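Side-chain contacts in variable region-containing chitin-binding protein 3 (PDB 1XT5), which is an immune-type receptor of amphioxus whose full-length form probably binds chitin, represented here by its first V-type immunoglobulin domain: residues A[12-15]-A[21-24]; A[52-57]-A[87-92]; A[94-99]-A[105-110]. All blocks are in the same frame, centred on the assembly; numbering follows the deposited sequence. Where two conformers were deposited one is given.

Interaction 1: residues A[12-15]-A[21-24]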
loop_
_atom_site.group_PDB
_atom_site.type_symbol
_atom_site.label_atom_id
_atom_site.label_comp_id
_atom_site.label_asym_id
_atom_site.label_seq_id
_atom_site.Cartn_x
_atom_site.Cartn_y
_atom_site.Cartn_z
ATOM N N THR A 12 3.855 11.316 -6.623
ATOM C CA THR A 12 2.869 10.802 -7.544
ATOM C C THR A 12 3.441 9.884 -8.602
ATOM O O THR A 12 2.703 9.193 -9.297
ATOM C CB THR A 12 2.059 11.937 -8.179
ATOM O OG1 THR A 12 2.954 12.830 -8.833
ATOM C CG2 THR A 12 1.266 12.704 -7.139
ATOM N N GLU A 13 4.762 9.875 -8.701
ATOM C CA GLU A 13 5.462 8.961 -9.607
ATOM C C GLU A 13 6.870 8.740 -9.063
ATOM O O GLU A 13 7.444 9.625 -8.434
ATOM C CB GLU A 13 5.462 9.494 -11.033
ATOM C CG GLU A 13 6.216 10.783 -11.189
ATOM C CD GLU A 13 6.178 11.223 -12.658
ATOM O OE1 GLU A 13 7.193 11.079 -13.336
ATOM O OE2 GLU A 13 5.107 11.644 -13.141
ATOM N N VAL A 14 7.394 7.591 -9.380
ATOM C CA VAL A 14 8.751 7.130 -9.077
ATOM C C VAL A 14 9.262 6.379 -10.283
ATOM O O VAL A 14 8.499 5.779 -11.012
ATOM C CB VAL A 14 8.816 6.261 -7.806
ATOM C CG1 VAL A 14 8.301 7.065 -6.604
ATOM C CG2 VAL A 14 8.044 4.972 -7.919
ATOM N N GLU A 15 10.563 6.418 -10.512
ATOM C CA GLU A 15 11.185 5.741 -11.668
ATOM C C GLU A 15 12.309 4.847 -11.149
ATOM O O GLU A 15 13.050 5.248 -10.233
ATOM C CB GLU A 15 11.671 6.743 -12.676
ATOM C CG GLU A 15 12.302 6.110 -13.890
ATOM C CD GLU A 15 12.522 7.013 -15.094
ATOM O OE1 GLU A 15 13.160 6.506 -16.041
ATOM O OE2 GLU A 15 12.091 8.174 -15.058
ATOM N N THR A 21 15.479 -1.964 -7.339
ATOM C CA THR A 21 14.614 -1.873 -6.196
ATOM C C THR A 21 14.061 -0.458 -6.098
ATOM O O THR A 21 14.800 0.526 -6.271
ATOM C CB THR A 21 15.337 -2.279 -4.923
ATOM O OG1 THR A 21 15.743 -3.659 -5.040
ATOM C CG2 THR A 21 14.466 -2.130 -3.680
ATOM N N VAL A 22 12.766 -0.325 -5.844
ATOM C CA VAL A 22 12.114 0.945 -5.762
ATOM C C VAL A 22 11.201 0.988 -4.547
ATOM O O VAL A 22 10.665 -0.023 -4.119
ATOM C CB VAL A 22 11.328 1.266 -7.063
ATOM C CG1 VAL A 22 10.165 0.291 -7.235
ATOM C CG2 VAL A 22 10.921 2.694 -7.232
ATOM N N GLU A 23 10.981 2.207 -4.017
ATOM C CA GLU A 23 10.013 2.417 -2.975
ATOM C C GLU A 23 8.921 3.421 -3.417
ATOM O O GLU A 23 9.248 4.437 -4.059
ATOM C CB GLU A 23 10.688 2.848 -1.697
ATOM C CG GLU A 23 11.638 1.756 -1.148
ATOM C CD GLU A 23 12.137 1.838 0.246
ATOM O OE1 GLU A 23 11.717 2.794 0.928
ATOM O OE2 GLU A 23 12.904 0.930 0.591
ATOM N N LEU A 24 7.704 3.113 -3.049
ATOM C CA LEU A 24 6.542 3.918 -3.398
ATOM C C LEU A 24 5.988 4.463 -2.070
ATOM O O LEU A 24 5.368 3.713 -1.327
ATOM C CB LEU A 24 5.458 3.148 -4.108
ATOM C CG LEU A 24 5.904 2.598 -5.468
ATOM C CD1 LEU A 24 6.908 1.514 -5.558
ATOM C CD2 LEU A 24 4.683 1.987 -6.203
#

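Interaction 2: residues A[52-57]-A[87-92]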
loop_
_atom_site.group_PDB
_atom_site.type_symbol
_atom_site.label_atom_id
_atom_site.label_comp_id
_atom_site.label_asym_id
_atom_site.label_seq_id
_atom_site.Cartn_x
_atom_site.Cartn_y
_atom_site.Cartn_z
ATOM N N LYS A 52 -3.882 -7.610 -6.820
ATOM C CA LYS A 52 -3.254 -7.454 -5.517
ATOM C C LYS A 52 -1.768 -7.499 -5.604
ATOM O O LYS A 52 -1.181 -8.419 -6.189
ATOM C CB LYS A 52 -3.767 -8.560 -4.559
ATOM C CG LYS A 52 -5.221 -8.422 -4.212
ATOM C CD LYS A 52 -5.655 -9.686 -3.456
ATOM C CE LYS A 52 -5.288 -9.603 -1.992
ATOM N NZ LYS A 52 -6.066 -10.522 -1.131
ATOM N N VAL A 53 -1.116 -6.556 -4.900
ATOM C CA VAL A 53 0.342 -6.558 -4.722
ATOM C C VAL A 53 0.698 -7.030 -3.302
ATOM O O VAL A 53 1.514 -7.912 -3.096
ATOM C CB VAL A 53 0.936 -5.189 -5.040
ATOM C CG1 VAL A 53 2.416 -5.171 -4.788
ATOM C CG2 VAL A 53 0.581 -4.802 -6.476
ATOM N N PHE A 54 0.084 -6.383 -2.321
ATOM C CA PHE A 54 0.376 -6.559 -0.928
ATOM C C PHE A 54 -0.891 -6.309 -0.130
ATOM O O PHE A 54 -1.655 -5.402 -0.451
ATOM C CB PHE A 54 1.492 -5.602 -0.489
ATOM C CG PHE A 54 1.828 -5.659 0.997
ATOM C CD1 PHE A 54 2.845 -6.502 1.438
ATOM C CD2 PHE A 54 1.125 -4.889 1.914
ATOM C CE1 PHE A 54 3.122 -6.578 2.799
ATOM C CE2 PHE A 54 1.378 -4.984 3.284
ATOM C CZ PHE A 54 2.396 -5.828 3.666
ATOM N N LYS A 55 -1.033 -7.026 0.975
ATOM C CA LYS A 55 -2.052 -6.733 1.971
ATOM C C LYS A 55 -1.441 -6.969 3.364
ATOM O O LYS A 55 -0.662 -7.916 3.544
ATOM C CB LYS A 55 -3.326 -7.547 1.791
ATOM C CG LYS A 55 -4.559 -7.128 2.570
ATOM C CD LYS A 55 -5.781 -7.959 2.249
ATOM C CE LYS A 55 -6.994 -7.552 3.030
ATOM N NZ LYS A 55 -8.190 -8.385 2.674
ATOM N N GLY A 56 -1.819 -6.164 4.332
ATOM C CA GLY A 56 -1.379 -6.394 5.678
ATOM C C GLY A 56 -2.162 -5.628 6.701
ATOM O O GLY A 56 -2.839 -4.647 6.394
ATOM N N ASN A 57 -2.033 -6.062 7.955
ATOM C CA ASN A 57 -2.618 -5.344 9.056
ATOM C C ASN A 57 -1.911 -5.756 10.351
ATOM O O ASN A 57 -1.525 -6.898 10.503
ATOM C CB ASN A 57 -4.128 -5.608 9.239
ATOM C CG ASN A 57 -4.520 -7.054 9.394
ATOM O OD1 ASN A 57 -4.741 -7.796 8.457
ATOM N ND2 ASN A 57 -4.619 -7.500 10.659
ATOM N N ALA A 87 7.567 -2.345 5.259
ATOM C CA ALA A 87 8.316 -2.445 6.515
ATOM C C ALA A 87 7.526 -1.945 7.719
ATOM O O ALA A 87 7.759 -2.436 8.837
ATOM C CB ALA A 87 9.613 -1.649 6.423
ATOM N N ASN A 88 6.679 -0.966 7.510
ATOM C CA ASN A 88 5.989 -0.297 8.620
ATOM C C ASN A 88 4.545 -0.080 8.218
ATOM O O ASN A 88 4.243 0.802 7.420
ATOM C CB ASN A 88 6.668 1.046 8.911
ATOM C CG ASN A 88 6.050 1.764 10.086
ATOM O OD1 ASN A 88 5.040 1.499 10.571
ATOM N ND2 ASN A 88 6.671 2.884 10.490
ATOM N N LEU A 89 3.617 -0.896 8.772
ATOM C CA LEU A 89 2.240 -0.757 8.347
ATOM C C LEU A 89 1.622 0.552 8.730
ATOM O O LEU A 89 0.638 0.987 8.098
ATOM C CB LEU A 89 1.414 -1.935 8.892
ATOM C CG LEU A 89 1.687 -3.287 8.271
ATOM C CD1 LEU A 89 1.060 -4.391 9.086
ATOM C CD2 LEU A 89 1.213 -3.364 6.834
ATOM N N ALA A 90 2.141 1.230 9.740
ATOM C CA ALA A 90 1.659 2.547 10.138
ATOM C C ALA A 90 2.145 3.633 9.189
ATOM O O ALA A 90 1.596 4.765 9.268
ATOM C CB ALA A 90 2.109 2.902 11.558
ATOM N N ALA A 91 3.081 3.369 8.316
ATOM C CA ALA A 91 3.663 4.333 7.359
ATOM C C ALA A 91 3.986 3.506 6.116
ATOM O O ALA A 91 5.140 3.166 5.841
ATOM C CB ALA A 91 4.897 4.995 7.947
ATOM N N PRO A 92 2.942 3.035 5.403
ATOM C CA PRO A 92 3.029 1.843 4.570
ATOM C C PRO A 92 3.622 2.008 3.183
ATOM O O PRO A 92 3.155 1.396 2.198
ATOM C CB PRO A 92 1.563 1.377 4.521
ATOM C CG PRO A 92 0.788 2.678 4.562
ATOM C CD PRO A 92 1.543 3.490 5.574
#

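Interaction 3: residues A[94-99]-A[105-110]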
loop_
_atom_site.group_PDB
_atom_site.type_symbol
_atom_site.label_atom_id
_atom_site.label_comp_id
_atom_site.label_asym_id
_atom_site.label_seq_id
_atom_site.Cartn_x
_atom_site.Cartn_y
_atom_site.Cartn_z
ATOM N N LEU A 94 5.646 1.036 0.127
ATOM C CA LEU A 94 5.895 -0.241 -0.519
ATOM C C LEU A 94 7.319 -0.284 -1.081
ATOM O O LEU A 94 7.739 0.655 -1.742
ATOM C CB LEU A 94 4.925 -0.384 -1.685
ATOM C CG LEU A 94 5.075 -1.656 -2.547
ATOM C CD1 LEU A 94 4.671 -2.886 -1.761
ATOM C CD2 LEU A 94 4.231 -1.521 -3.802
ATOM N N ARG A 95 8.010 -1.386 -0.834
ATOM C CA ARG A 95 9.308 -1.688 -1.454
ATOM C C ARG A 95 9.091 -2.835 -2.434
ATOM O O ARG A 95 8.538 -3.880 -2.069
ATOM C CB ARG A 95 10.319 -2.092 -0.383
ATOM C CG ARG A 95 11.711 -2.378 -0.924
ATOM C CD ARG A 95 12.689 -2.637 0.197
ATOM N NE ARG A 95 14.066 -2.947 -0.081
ATOM C CZ ARG A 95 14.507 -4.194 -0.211
ATOM N NH1 ARG A 95 13.740 -5.285 -0.156
ATOM N NH2 ARG A 95 15.812 -4.332 -0.461
ATOM N N LEU A 96 9.542 -2.651 -3.671
ATOM C CA LEU A 96 9.464 -3.670 -4.720
ATOM C C LEU A 96 10.844 -3.951 -5.218
ATOM O O LEU A 96 11.576 -3.024 -5.659
ATOM C CB LEU A 96 8.498 -3.188 -5.781
ATOM C CG LEU A 96 8.177 -4.226 -6.827
ATOM C CD1 LEU A 96 7.418 -5.415 -6.243
ATOM C CD2 LEU A 96 7.397 -3.557 -7.958
ATOM N N THR A 97 11.281 -5.212 -5.150
ATOM C CA THR A 97 12.636 -5.592 -5.623
ATOM C C THR A 97 12.525 -6.259 -6.996
ATOM O O THR A 97 11.447 -6.670 -7.439
ATOM C CB THR A 97 13.318 -6.561 -4.662
ATOM O OG1 THR A 97 12.536 -7.742 -4.589
ATOM C CG2 THR A 97 13.392 -5.983 -3.297
ATOM N N HIS A 98 13.699 -6.383 -7.635
ATOM C CA HIS A 98 13.812 -7.110 -8.917
ATOM C C HIS A 98 12.733 -6.636 -9.906
ATOM O O HIS A 98 11.989 -7.443 -10.467
ATOM C CB HIS A 98 13.719 -8.608 -8.740
ATOM C CG HIS A 98 14.766 -9.122 -7.878
ATOM N ND1 HIS A 98 16.039 -9.362 -8.314
ATOM C CD2 HIS A 98 14.689 -9.488 -6.571
ATOM C CE1 HIS A 98 16.723 -9.815 -7.278
ATOM N NE2 HIS A 98 15.962 -9.934 -6.206
ATOM N N VAL A 99 12.633 -5.309 -10.082
ATOM C CA VAL A 99 11.549 -4.762 -10.866
ATOM C C VAL A 99 11.557 -5.281 -12.289
ATOM O O VAL A 99 12.563 -5.263 -12.993
ATOM C CB VAL A 99 11.589 -3.213 -10.804
ATOM C CG1 VAL A 99 10.674 -2.612 -11.809
ATOM C CG2 VAL A 99 11.263 -2.731 -9.403
ATOM N N GLY A 105 3.385 0.956 -14.144
ATOM C CA GLY A 105 1.964 1.101 -14.028
ATOM C C GLY A 105 1.586 1.961 -12.855
ATOM O O GLY A 105 2.351 2.849 -12.446
ATOM N N ARG A 106 0.407 1.683 -12.319
ATOM C CA ARG A 106 -0.196 2.513 -11.299
ATOM C C ARG A 106 -0.471 1.696 -10.043
ATOM O O ARG A 106 -1.187 0.684 -10.111
ATOM C CB ARG A 106 -1.474 3.146 -11.812
ATOM C CG ARG A 106 -2.086 4.170 -10.852
ATOM C CD ARG A 106 -3.175 4.990 -11.490
ATOM N NE ARG A 106 -2.706 5.748 -12.647
ATOM C CZ ARG A 106 -2.169 6.933 -12.642
ATOM N NH1 ARG A 106 -1.931 7.567 -11.502
ATOM N NH2 ARG A 106 -1.824 7.527 -13.767
ATOM N N TYR A 107 0.078 2.104 -8.919
ATOM C CA TYR A 107 0.006 1.398 -7.670
ATOM C C TYR A 107 -0.785 2.224 -6.673
ATOM O O TYR A 107 -0.410 3.341 -6.325
ATOM C CB TYR A 107 1.423 1.128 -7.135
ATOM C CG TYR A 107 2.184 0.126 -7.941
ATOM C CD1 TYR A 107 2.786 0.438 -9.134
ATOM C CD2 TYR A 107 2.295 -1.205 -7.519
ATOM C CE1 TYR A 107 3.458 -0.492 -9.890
ATOM C CE2 TYR A 107 2.970 -2.163 -8.231
ATOM C CZ TYR A 107 3.579 -1.786 -9.443
ATOM O OH TYR A 107 4.245 -2.737 -10.151
ATOM N N TRP A 108 -1.883 1.666 -6.191
ATOM C CA TRP A 108 -2.749 2.323 -5.229
ATOM C C TRP A 108 -2.379 1.879 -3.826
ATOM O O TRP A 108 -2.383 0.690 -3.528
ATOM C CB TRP A 108 -4.215 1.935 -5.506
ATOM C CG TRP A 108 -4.682 2.495 -6.805
ATOM C CD1 TRP A 108 -4.541 1.915 -8.049
ATOM C CD2 TRP A 108 -5.321 3.751 -7.007
ATOM N NE1 TRP A 108 -5.051 2.742 -9.006
ATOM C CE2 TRP A 108 -5.535 3.866 -8.414
ATOM C CE3 TRP A 108 -5.713 4.776 -6.206
ATOM C CZ2 TRP A 108 -6.143 4.983 -8.959
ATOM C CZ3 TRP A 108 -6.315 5.882 -6.740
ATOM C CH2 TRP A 108 -6.532 5.985 -8.125
ATOM N N CYS A 109 -2.111 2.881 -2.968
ATOM C CA CYS A 109 -1.979 2.679 -1.532
ATOM C C CYS A 109 -3.367 2.948 -0.939
ATOM O O CYS A 109 -3.828 4.076 -0.952
ATOM C CB CYS A 109 -0.954 3.644 -0.978
ATOM S SG CYS A 109 -0.745 3.371 0.805
ATOM N N GLN A 110 -4.004 1.896 -0.478
ATOM C CA GLN A 110 -5.335 1.947 0.099
ATOM C C GLN A 110 -5.211 1.593 1.577
ATOM O O GLN A 110 -4.617 0.577 1.934
ATOM C CB GLN A 110 -6.260 0.973 -0.610
ATOM C CG GLN A 110 -7.661 0.956 -0.019
ATOM C CD GLN A 110 -8.512 0.003 -0.790
ATOM O OE1 GLN A 110 -8.997 0.313 -1.863
ATOM N NE2 GLN A 110 -8.619 -1.208 -0.309
#

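Interaction 1: residues A[12-15]-A[21-24]
Val14 leans over Val22 and Leu24 at an edge of the V-type immunoglobulin sandwich, where strand 13-17 of one sheet meets strand 22-31 of the other. The two short strands 13-15 and 22-24 run almost exactly antiparallel, at 177°, yet their axes stay 7.7 Å apart and no hydrogen bond joins them. This is side-chain packing between sheets. Each strand spends its backbone bonds within its own sheet: Val14 pairs with Val128 and Lys130, while Val22 and Leu24 pair with Leu96 and Leu94.

Take Val14 from its root outward, in the conformer given, which is one of two in the model. CB already lies 4.2 Å from Val22 CG2, and the side chain then forks. CG1, which extends opposite the carbonyl carbon (chi1 -59°), stops 3.8 Å from Glu23 O, a plain van der Waals approach to the partner's backbone. CG2 sits in the crowded position between backbone N and carbonyl carbon, and that rotation drives it into the sandwich. There it meets the Leu24 branch point, CG, at 4.0 Å, the two side chains lying roughly at right angles. Leu24 also has a second conformer, so this touch is the less certain one. Around them Leu129 of strand 122-132 packs on both valines.

Glu15 and Glu23 turn from the interface: Glu15 OE1 bonds to Thr132 OG1, and Glu23 touches Arg95 of strand 94-96. Between the valines the meeting is methyl on methyl at an oblique slant, Val14 CG2 standing 3.7 Å from Val22 CG2.

Interaction 2: residues A[52-57]-A[87-92]
A buried contact across the V-type immunoglobulin sandwich joins Leu89, in the loop between strands 84-86 and 94-96, to Phe54, Gly56 and Asn57 of strand 50-58 in the other sheet. Leu89 is the second residue of a type I beta turn running from Asn88 to Ala91, closed by Ala91 N to Asn88 O at 3.0 Å. Asn88 OD1 adds a weak bond to Ala90 N, bent to 131°, and Ala90 N is also bonded to Tyr58 OH. With Leu89 N held by Glu69 OE2, the turn has bonds both within itself and to its surroundings, and its leucine points toward the strand.

The leucine's two methyls divide the strand between them. CG stands opposite the carbonyl carbon (chi1 -70°), and the second torsion, 167°, then splits the methyls, CD2 toward Phe54 and Gly56 and CD1 to the Asn57 backbone. CD2 comes to the edge of the phenyl ring, near its plane, 3.9 Å from Phe54 CE2, and lies 4.1 Å from Gly56 C. Gly56 has no side chain on the flank where this methyl lies. Just before it, Val53 and Phe54 both face Trp41 in a classic beta bulge, and Val86 lies against the phenyl ring. The tightest approach is methyl to peptide: Leu89 CD1 lies 3.5 Å from Asn57 C.

Interaction 3: residues A[94-99]-A[105-110]
Tyr107 reaches across the sandwich from strand 105-112 toward Leu94 and Leu96 of strand 94-96, which belongs to the other sheet. All three side chains start out toward the opposite segment, and all three are buried. The phenol meets the leucines one after the other along its length.

Leu96 comes up at about a right angle to the tyrosine side chain and touches its far end: CD2, in the conformer given of two modelled, is 3.9 Å from Tyr107 OH and 4.5 Å from Tyr107 CZ. Leu94 stands further back along the ring, its CD2 4.2 Å from Tyr107 CD2. Both methyls approach the ring obliquely. The leucines share a rotation: each has CG opposite its own backbone N (chi1 177° for Leu94, -172° for Leu96), a matching pair two residues apart on one face of the strand. Tyr107 is turned the other way, with CG opposite its carbonyl carbon (chi1 -70°), which lays the ring back toward the start of its own strand.

At the far end the hydroxyl is held by a hydrogen bond to Asp103 O, four residues earlier in the chain, although its oxygen also sits against a leucine methyl, so a polar atom at the end of a buried ring has a backbone partner. Leu24, Leu129, Lys43 and Phe80 pack around the same tyrosine, and Trp41 touches Leu94.

Two residues on, Cys109 forms the disulfide to Cys26 that ties the two sheets together. A tyrosine bonded back to the backbone four residues before it, within Asp103, Gly105, Tyr107 and Cys109 at alternate positions, is the tyrosine corner of immunoglobulin V domains.

How the interactions relate
All three interactions span the gap between the two sheets of one immunoglobulin sandwich by apolar packing, with no hydrogen bond across any of them. Interaction 1 is the peripheral one, partly open and flanked by charged residues; interactions 2 and 3 are buried, and interaction 2 lies nearest the centre of the chain. Interactions 1 and 3 share neighbouring strands, 22-31 and 94-96, and Leu24 of interaction 1 also packs on Tyr107 of interaction 3, its CD2 3.5 Å from Tyr107 CB. Interactions 2 and 3 meet in the core, where Val53 packs on Tyr107 and Leu94, and Pro92 on Cys109. Aliphatic methyls thus close the edge, while aromatic rings enter toward the middle.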